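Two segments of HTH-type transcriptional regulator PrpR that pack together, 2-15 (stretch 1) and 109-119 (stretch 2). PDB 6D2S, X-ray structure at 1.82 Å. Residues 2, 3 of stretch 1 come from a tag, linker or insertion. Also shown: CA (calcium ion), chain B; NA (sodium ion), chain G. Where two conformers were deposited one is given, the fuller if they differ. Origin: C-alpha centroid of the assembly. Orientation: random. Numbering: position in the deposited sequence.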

ATOM      1  N   ASN A   2       1.807  21.558  -7.956  1.00 44.32           N
ATOM      2  CA  ASN A   2       2.129  20.481  -7.028  1.00 40.16           C
ATOM      3  C   ASN A   2       1.925  19.110  -7.676  1.00 33.48           C
ATOM      4  O   ASN A   2       0.789  18.666  -7.868  1.00 30.17           O
ATOM      5  CB  ASN A   2       1.275  20.598  -5.761  1.00 46.24           C
ATOM      6  CG  ASN A   2       1.707  19.629  -4.671  1.00 47.88           C
ATOM      7  OD1 ASN A   2       2.063  18.483  -4.944  1.00 41.54           O
ATOM      8  ND2 ASN A   2       1.683  20.092  -3.428  1.00 54.59           N
ATOM      9  N   ALA A   3       3.038  18.437  -7.989  1.00 27.78           N
ATOM     10  CA  ALA A   3       2.966  17.137  -8.651  1.00 27.83           C
ATOM     11  C   ALA A   3       2.239  16.106  -7.798  1.00 29.86           C
ATOM     12  O   ALA A   3       1.522  15.247  -8.322  1.00 23.75           O
ATOM     13  CB  ALA A   3       4.372  16.635  -8.986  1.00 31.36           C
ATOM     14  N   PHE A   4       2.439  16.141  -6.481  1.00 28.76           N
ATOM     15  CA  PHE A   4       1.802  15.123  -5.658  1.00 29.32           C
ATOM     16  C   PHE A   4       0.294  15.318  -5.617  1.00 26.16           C
ATOM     17  O   PHE A   4      -0.456  14.334  -5.569  1.00 24.37           O
ATOM     18  CB  PHE A   4       2.412  15.122  -4.256  1.00 36.50           C
ATOM     19  CG  PHE A   4       3.796  14.533  -4.213  1.00 41.21           C
ATOM     20  CD1 PHE A   4       3.978  13.164  -4.095  1.00 44.28           C
ATOM     21  CD2 PHE A   4       4.915  15.343  -4.316  1.00 49.86           C
ATOM     22  CE1 PHE A   4       5.250  12.613  -4.071  1.00 44.07           C
ATOM     23  CE2 PHE A   4       6.190  14.799  -4.287  1.00 49.25           C
ATOM     24  CZ  PHE A   4       6.355  13.434  -4.165  1.00 47.62           C
ATOM     25  N   GLU A   5      -0.158  16.570  -5.667  1.00 22.04           N
ATOM     26  CA  GLU A   5      -1.587  16.850  -5.746  1.00 31.42           C
ATOM     27  C   GLU A   5      -2.183  16.372  -7.070  1.00 29.52           C
ATOM     28  O   GLU A   5      -3.296  15.833  -7.093  1.00 24.18           O
ATOM     29  CB  GLU A   5      -1.829  18.345  -5.554  1.00 34.74           C
ATOM     30  CG  GLU A   5      -3.282  18.763  -5.658  1.00 52.24           C
ATOM     31  CD  GLU A   5      -3.510  20.200  -5.213  1.00 71.15           C
ATOM     32  OE1 GLU A   5      -4.639  20.707  -5.386  1.00 76.94           O
ATOM     33  OE2 GLU A   5      -2.559  20.821  -4.687  1.00 76.99           O
ATOM     34  N   GLU A   6      -1.471  16.577  -8.187  1.00 25.55           N
ATOM     35  CA  GLU A   6      -1.952  16.046  -9.461  1.00 22.36           C
ATOM     36  C   GLU A   6      -2.091  14.533  -9.401  1.00 21.84           C
ATOM     37  O   GLU A   6      -3.058  13.966  -9.927  1.00 19.55           O
ATOM     38  CB  GLU A   6      -1.006  16.417 -10.605  1.00 19.12           C
ATOM     39  CG  GLU A   6      -0.759  17.872 -10.834  1.00 20.30           C
ATOM     40  CD  GLU A   6       0.203  18.084 -12.011  1.00 32.10           C
ATOM     41  OE1 GLU A   6      -0.176  17.792 -13.167  1.00 26.28           O
ATOM     42  OE2 GLU A   6       1.346  18.521 -11.773  1.00 31.76           O
ATOM     43  N   VAL A   7      -1.127  13.853  -8.771  1.00 15.78           N
ATOM     44  CA  VAL A   7      -1.201  12.407  -8.737  1.00 14.88           C
ATOM     45  C   VAL A   7      -2.285  11.950  -7.769  1.00 16.65           C
ATOM     46  O   VAL A   7      -2.916  10.906  -7.982  1.00 15.11           O
ATOM     47  CB  VAL A   7       0.172  11.798  -8.386  1.00 15.22           C
ATOM     48  CG1 VAL A   7       0.080  10.290  -8.338  1.00 16.43           C
ATOM     49  CG2 VAL A   7       1.218  12.239  -9.436  1.00 15.62           C
ATOM     50  N   ARG A   8      -2.522  12.709  -6.700  1.00 16.37           N
ATOM     51  CA  ARG A   8      -3.634  12.368  -5.815  1.00 22.75           C
ATOM     52  C   ARG A   8      -4.958  12.387  -6.571  1.00 18.78           C
ATOM     53  O   ARG A   8      -5.778  11.477  -6.415  1.00 17.72           O
ATOM     54  CB  ARG A   8      -3.693  13.327  -4.626  1.00 30.01           C
ATOM     55  CG  ARG A   8      -4.830  13.018  -3.652  1.00 38.38           C
ATOM     56  CD  ARG A   8      -4.937  14.059  -2.532  1.00 50.60           C
ATOM     57  NE  ARG A   8      -5.316  15.386  -3.018  1.00 60.19           N
ATOM     58  CZ  ARG A   8      -4.528  16.458  -2.972  1.00 67.16           C
ATOM     59  NH1 ARG A   8      -3.310  16.369  -2.451  1.00 70.41           N
ATOM     60  NH2 ARG A   8      -4.961  17.622  -3.439  1.00 68.56           N
ATOM     61  N   ASP A   9      -5.176  13.412  -7.404  1.00 16.09           N
ATOM     62  CA  ASP A   9      -6.389  13.441  -8.218  1.00 20.24           C
ATOM     63  C   ASP A   9      -6.423  12.273  -9.198  1.00 18.48           C
ATOM     64  O   ASP A   9      -7.490  11.691  -9.444  1.00 15.87           O
ATOM     65  CB  ASP A   9      -6.518  14.768  -8.970  1.00 18.54           C
ATOM     66  CG  ASP A   9      -7.882  14.921  -9.622  1.00 20.70           C
ATOM     67  OD1 ASP A   9      -8.885  14.538  -8.983  1.00 17.36           O
ATOM     68  OD2 ASP A   9      -7.981  15.415 -10.761  1.00 18.84           O
ATOM     69  N   PHE A  10      -5.271  11.921  -9.773  1.00 14.90           N
ATOM     70  CA  PHE A  10      -5.204  10.793 -10.700  1.00 14.88           C
ATOM     71  C   PHE A  10      -5.756   9.523 -10.051  1.00 16.38           C
ATOM     72  O   PHE A  10      -6.580   8.805 -10.637  1.00 13.35           O
ATOM     73  CB  PHE A  10      -3.754  10.594 -11.156  1.00 14.32           C
ATOM     74  CG  PHE A  10      -3.561   9.434 -12.091  1.00 15.28           C
ATOM     75  CD1 PHE A  10      -3.610   9.618 -13.461  1.00 18.12           C
ATOM     76  CD2 PHE A  10      -3.323   8.156 -11.594  1.00 19.14           C
ATOM     77  CE1 PHE A  10      -3.433   8.544 -14.327  1.00 23.19           C
ATOM     78  CE2 PHE A  10      -3.152   7.075 -12.456  1.00 21.07           C
ATOM     79  CZ  PHE A  10      -3.210   7.270 -13.816  1.00 22.20           C
ATOM     80  N   PHE A  11      -5.315   9.227  -8.832  1.00 15.04           N
ATOM     81  CA  PHE A  11      -5.833   8.035  -8.173  1.00 16.88           C
ATOM     82  C   PHE A  11      -7.279   8.234  -7.719  1.00 13.31           C
ATOM     83  O   PHE A  11      -8.088   7.304  -7.822  1.00 15.98           O
ATOM     84  CB  PHE A  11      -4.922   7.627  -7.018  1.00 14.53           C
ATOM     85  CG  PHE A  11      -3.679   6.878  -7.466  1.00 15.17           C
ATOM     86  CD1 PHE A  11      -3.718   5.507  -7.681  1.00 19.93           C
ATOM     87  CD2 PHE A  11      -2.486   7.555  -7.695  1.00 17.30           C
ATOM     88  CE1 PHE A  11      -2.569   4.818  -8.100  1.00 18.90           C
ATOM     89  CE2 PHE A  11      -1.348   6.883  -8.121  1.00 18.11           C
ATOM     90  CZ  PHE A  11      -1.392   5.508  -8.320  1.00 19.46           C
ATOM     91  N   TYR A  12      -7.630   9.438  -7.256  1.00 15.83           N
ATOM     92  CA  TYR A  12      -9.005   9.706  -6.826  1.00 17.42           C
ATOM     93  C   TYR A  12      -9.998   9.436  -7.952  1.00 19.65           C
ATOM     94  O   TYR A  12     -11.050   8.806  -7.744  1.00 15.60           O
ATOM     95  CB  TYR A  12      -9.151  11.153  -6.351  1.00 18.56           C
ATOM     96  CG  TYR A  12     -10.581  11.498  -6.013  1.00 17.80           C
ATOM     97  CD1 TYR A  12     -11.133  11.101  -4.796  1.00 21.34           C
ATOM     98  CD2 TYR A  12     -11.402  12.164  -6.916  1.00 16.47           C
ATOM     99  CE1 TYR A  12     -12.450  11.380  -4.466  1.00 20.83           C
ATOM    100  CE2 TYR A  12     -12.735  12.447  -6.587  1.00 18.56           C
ATOM    101  CZ  TYR A  12     -13.244  12.046  -5.361  1.00 19.39           C
ATOM    102  OH  TYR A  12     -14.561  12.314  -5.031  1.00 20.79           O
ATOM    103  N   ASP A  13      -9.695   9.947  -9.144  1.00 14.96           N
ATOM    104  CA  ASP A  13     -10.571   9.782 -10.299  1.00 16.47           C
ATOM    105  C   ASP A  13     -10.744   8.330 -10.684  1.00 16.47           C
ATOM    106  O   ASP A  13     -11.705   7.995 -11.386  1.00 19.13           O
ATOM    107  CB  ASP A  13     -10.007  10.548 -11.497  1.00 17.77           C
ATOM    108  CG  ASP A  13     -10.128  12.038 -11.328  1.00 20.41           C
ATOM    109  OD1 ASP A  13     -10.875  12.449 -10.417  1.00 15.65           O
ATOM    110  OD2 ASP A  13      -9.472  12.795 -12.082  1.00 18.04           O
ATOM    111  N   ARG A  14      -9.823   7.466 -10.262  1.00 13.66           N
ATOM    112  CA  ARG A  14      -9.893   6.051 -10.581  1.00 12.53           C
ATOM    113  C   ARG A  14     -10.342   5.217  -9.383  1.00 16.02           C
ATOM    114  O   ARG A  14     -10.167   3.995  -9.391  1.00 16.89           O
ATOM    115  CB  ARG A  14      -8.539   5.585 -11.128  1.00 13.80           C
ATOM    116  CG  ARG A  14      -8.276   6.118 -12.564  1.00 14.38           C
ATOM    117  CD  ARG A  14      -6.790   6.258 -12.959  1.00 17.28           C
ATOM    118  NE  ARG A  14      -6.695   6.894 -14.286  1.00 20.45           N
ATOM    119  CZ  ARG A  14      -6.878   8.196 -14.501  1.00 20.49           C
ATOM    120  NH1 ARG A  14      -7.141   9.006 -13.480  1.00 16.92           N
ATOM    121  NH2 ARG A  14      -6.822   8.700 -15.730  1.00 17.92           N
ATOM    122  N   ASN A  15     -10.929   5.860  -8.361  1.00 13.25           N
ATOM    123  CA  ASN A  15     -11.411   5.175  -7.147  1.00 13.22           C
ATOM    124  C   ASN A  15     -10.289   4.443  -6.413  1.00 13.67           C
ATOM    125  O   ASN A  15     -10.527   3.432  -5.745  1.00 12.80           O
ATOM    126  CB  ASN A  15     -12.534   4.193  -7.480  1.00 15.85           C
ATOM    127  CG  ASN A  15     -13.725   4.876  -8.116  1.00 36.02           C
ATOM    128  OD1 ASN A  15     -14.265   5.838  -7.565  1.00 39.36           O
ATOM    129  ND2 ASN A  15     -14.132   4.393  -9.286  1.00 40.85           N
ATOM    130  N   ALA A 109      -1.045   7.974 -19.401  1.00 18.54           N
ATOM    131  CA  ALA A 109      -1.440   8.789 -20.539  1.00 24.28           C
ATOM    132  C   ALA A 109      -2.936   9.081 -20.559  1.00 26.05           C
ATOM    133  O   ALA A 109      -3.360  10.010 -21.260  1.00 27.68           O
ATOM    134  CB  ALA A 109      -1.005   8.106 -21.837  1.00 22.61           C
ATOM    135  N   THR A 110      -3.744   8.333 -19.803  1.00 21.44           N
ATOM    136  CA  THR A 110      -5.175   8.625 -19.784  1.00 23.62           C
ATOM    137  C   THR A 110      -5.510   9.917 -19.047  1.00 25.83           C
ATOM    138  O   THR A 110      -6.660  10.356 -19.117  1.00 29.11           O
ATOM    139  CB  THR A 110      -5.976   7.473 -19.157  1.00 22.92           C
ATOM    140  OG1 THR A 110      -5.593   7.295 -17.786  1.00 23.25           O
ATOM    141  CG2 THR A 110      -5.752   6.166 -19.920  1.00 26.80           C
ATOM    142  N   ASP A 111      -4.565  10.524 -18.327  1.00 21.02           N
ATOM    143  CA  ASP A 111      -4.788  11.820 -17.676  1.00 20.96           C
ATOM    144  C   ASP A 111      -4.086  12.883 -18.523  1.00 23.21           C
ATOM    145  O   ASP A 111      -2.875  13.082 -18.398  1.00 27.21           O
ATOM    146  CB  ASP A 111      -4.269  11.802 -16.240  1.00 20.52           C
ATOM    147  CG  ASP A 111      -4.829  12.938 -15.398  1.00 29.38           C
ATOM    148  OD1 ASP A 111      -5.341  13.909 -15.984  1.00 30.08           O
ATOM    149  OD2 ASP A 111      -4.746  12.879 -14.151  1.00 29.82           O
ATOM    150  N   ASP A 112      -4.849  13.582 -19.379  1.00 21.05           N
ATOM    151  CA  ASP A 112      -4.244  14.479 -20.368  1.00 23.12           C
ATOM    152  C   ASP A 112      -3.518  15.662 -19.728  1.00 29.42           C
ATOM    153  O   ASP A 112      -2.626  16.238 -20.365  1.00 31.82           O
ATOM    154  CB  ASP A 112      -5.315  14.987 -21.352  1.00 29.53           C
ATOM    155  CG  ASP A 112      -4.748  15.941 -22.438  1.00 44.88           C
ATOM    156  OD1 ASP A 112      -4.034  15.487 -23.367  1.00 41.19           O
ATOM    157  OD2 ASP A 112      -5.051  17.156 -22.380  1.00 46.75           O
ATOM    158  N   GLN A 113      -3.861  16.018 -18.483  1.00 27.33           N
ATOM    159  CA  GLN A 113      -3.397  17.257 -17.857  1.00 34.06           C
ATOM    160  C   GLN A 113      -2.080  17.118 -17.094  1.00 26.97           C
ATOM    161  O   GLN A 113      -1.458  18.141 -16.781  1.00 24.33           O
ATOM    162  CB  GLN A 113      -4.469  17.793 -16.888  1.00 37.78           C
ATOM    163  CG  GLN A 113      -5.758  18.290 -17.554  1.00 42.43           C
ATOM    164  CD  GLN A 113      -6.849  18.642 -16.538  1.00 40.85           C
ATOM    165  OE1 GLN A 113      -7.087  17.893 -15.586  1.00 35.93           O
ATOM    166  NE2 GLN A 113      -7.506  19.791 -16.735  1.00 32.46           N
ATOM    167  N   LEU A 114      -1.640  15.898 -16.795  1.00 21.26           N
ATOM    168  CA  LEU A 114      -0.480  15.696 -15.925  1.00 21.67           C
ATOM    169  C   LEU A 114       0.752  16.425 -16.448  1.00 27.93           C
ATOM    170  O   LEU A 114       1.089  16.322 -17.632  1.00 26.48           O
ATOM    171  CB  LEU A 114      -0.170  14.200 -15.794  1.00 17.93           C
ATOM    172  CG  LEU A 114      -1.164  13.341 -14.993  1.00 19.06           C
ATOM    173  CD1 LEU A 114      -0.802  11.854 -15.042  1.00 22.27           C
ATOM    174  CD2 LEU A 114      -1.220  13.801 -13.535  1.00 22.11           C
ATOM    175  N   SER A 115       1.441  17.140 -15.557  1.00 21.00           N
ATOM    176  CA  SER A 115       2.742  17.721 -15.895  1.00 27.72           C
ATOM    177  C   SER A 115       3.798  16.615 -15.998  1.00 21.69           C
ATOM    178  O   SER A 115       3.571  15.475 -15.592  1.00 20.12           O
ATOM    179  CB  SER A 115       3.165  18.734 -14.835  1.00 22.85           C
ATOM    180  OG  SER A 115       3.427  18.047 -13.616  1.00 23.26           O
ATOM    181  N   THR A 116       4.976  16.953 -16.540  1.00 21.76           N
ATOM    182  CA  THR A 116       6.059  15.967 -16.597  1.00 20.96           C
ATOM    183  C   THR A 116       6.422  15.467 -15.210  1.00 23.89           C
ATOM    184  O   THR A 116       6.606  14.263 -15.000  1.00 21.82           O
ATOM    185  CB  THR A 116       7.310  16.546 -17.269  1.00 22.79           C
ATOM    186  OG1 THR A 116       7.052  16.754 -18.655  1.00 25.17           O
ATOM    187  CG2 THR A 116       8.491  15.578 -17.122  1.00 28.28           C
ATOM    188  N   GLU A 117       6.584  16.385 -14.256  1.00 20.71           N
ATOM    189  CA  GLU A 117       6.934  15.949 -12.911  1.00 22.30           C
ATOM    190  C   GLU A 117       5.866  15.019 -12.354  1.00 18.56           C
ATOM    191  O   GLU A 117       6.186  14.002 -11.722  1.00 17.48           O
ATOM    192  CB  GLU A 117       7.127  17.159 -11.994  1.00 26.06           C
ATOM    193  CG  GLU A 117       7.465  16.755 -10.570  1.00 35.56           C
ATOM    194  CD  GLU A 117       7.639  17.943  -9.646  1.00 46.49           C
ATOM    195  OE1 GLU A 117       7.960  17.723  -8.458  1.00 51.26           O
ATOM    196  OE2 GLU A 117       7.451  19.087 -10.108  1.00 48.54           O
ATOM    197  N   ALA A 118       4.592  15.335 -12.607  1.00 18.67           N
ATOM    198  CA  ALA A 118       3.513  14.477 -12.112  1.00 17.48           C
ATOM    199  C   ALA A 118       3.526  13.119 -12.796  1.00 16.38           C
ATOM    200  O   ALA A 118       3.222  12.100 -12.165  1.00 16.89           O
ATOM    201  CB  ALA A 118       2.153  15.140 -12.311  1.00 17.98           C
ATOM    202  N   ARG A 119       3.851  13.078 -14.096  1.00 20.69           N
ATOM    203  CA  ARG A 119       3.930  11.788 -14.774  0.61 17.08           C
ATOM    204  C   ARG A 119       5.013  10.906 -14.158  1.00 16.69           C
ATOM    205  O   ARG A 119       4.828   9.691 -14.026  1.00 16.42           O
ATOM    206  CB  ARG A 119       4.153  12.005 -16.274  0.61 17.75           C
ATOM    207  CG  ARG A 119       2.966  12.725 -16.915  0.61 21.04           C
ATOM    208  CD  ARG A 119       3.217  13.242 -18.335  0.61 24.38           C
ATOM    209  NE  ARG A 119       2.107  14.103 -18.744  0.61 25.39           N
ATOM    210  CZ  ARG A 119       1.077  13.707 -19.487  0.61 25.03           C
ATOM    211  NH1 ARG A 119       1.017  12.457 -19.933  0.61 29.61           N
ATOM    212  NH2 ARG A 119       0.099  14.560 -19.781  0.61 20.14           N
TER
HETATM  213 CA    CA B 501     -10.405  14.761 -10.884  0.50 14.99          CA
HETATM  214 NA    NA G 506     -14.736   7.604  -5.669  1.00 18.95          NA
HETATM  215  O   HOH W   1       5.421  19.822  -7.286  1.00 48.24           O
HETATM  216  O   HOH W   2      -4.434  14.879 -12.202  1.00 25.53           O
HETATM  217  O   HOH W   3     -12.252   7.794  -5.321  1.00 25.23           O
HETATM  218  O   HOH W   4      -7.188  12.155 -13.346  1.00 24.43           O
HETATM  219  O   HOH W   5      -6.897   4.746 -16.222  1.00 31.78           O
HETATM  220  O   HOH W   6     -16.597   6.400  -4.782  1.00 36.73           O
HETATM  221  O   HOH W   7     -15.076   9.352  -4.518  1.00 28.66           O

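The helix of stretch 1 lays one flank against stretch 2, where a type I turn from Asp 111 to Leu 114 leads into the start of a second helix. The contact buries 498 Å², counting both sides. Ala 3, Glu 6, Phe 10 and Arg 14, spaced three or four residues apart, point their CA-to-CB bonds toward stretch 2, while the CA-to-CB bond of Val 7 points sideways and one of its methyls, CG2, still reaches Ala 118.

Glu 6 makes the central polar contact. With chi1 m and chi2 t its chain extends from the helix, and a chi3 of 68° turns the carboxylate so that both oxygens meet Ser 115. Ser 115 N donates to Glu 6 OE1 (3.0 Å, 161°), and Ser 115 OG donates to Glu 6 OE2 (2.8 Å). Ser 115 is also the N-cap of the second helix: its p rotamer brings OG back over the first turn, where it accepts from Ala 118 N at 3.1 Å. The hydroxyl thus gives its proton to Glu 6 while receiving one from the backbone, a double role that suits serine. A carboxylate is also well placed at a helix N-terminus, where free amide groups and the helix dipole favour negative charge.

Around this pair the packing is apolar and close. Ala 3, which comes from the expression tag, has its CA 4.4 Å from Ala 118 CA, and the two CB atoms are 4.3 Å apart; with methyl side chains on both sides, the backbones can approach this closely. Ala 3 CB also lies 3.5 Å from Glu 117 CG, the aliphatic part of a fully extended side chain. Val 7, chi1 t, places CG2 4.2 Å from Ala 118 CB and 3.4 Å from Ala 118 O. Leu 114 points its CA-to-CB bond sideways, but its m,t rotamer carries the branched end nearer the helix, with CD2 3.9 Å from Glu 6 CB and CD1 3.9 Å from Phe 10 CD1.

Phe 10 is buried, and its t rotamer, with chi2 at 93°, sends the ring out from the helix toward the turn. Asp 111 OD2 lies at the ring edge, 3.5 Å from Phe 10 CD1, where the partly positive ring hydrogens suit a carboxylate oxygen. Water 2 links the same oxygen to the helix, donating to Asp 111 OD2 and to Glu 6 O, each at 2.8 Å.

Arg 14, in the C-terminal part of stretch 1, closes the other end of the contact. Its m,t,t side chain is largely extended, and a chi4 of 76° orients the guanidinium to serve two partners: Arg 14 NH1 donates to Phe 10 O at 2.9 Å, and Arg 14 NH2 donates to Thr 110 OG1 at 2.8 Å (155°), with OG1 near the guanidinium plane. The p rotamer of Thr 110 places OG1 for this bond. Water 5 joins the pair again, accepting from Arg 14 NE at 2.9 Å and donating to Thr 110 OG1 at 3.3 Å.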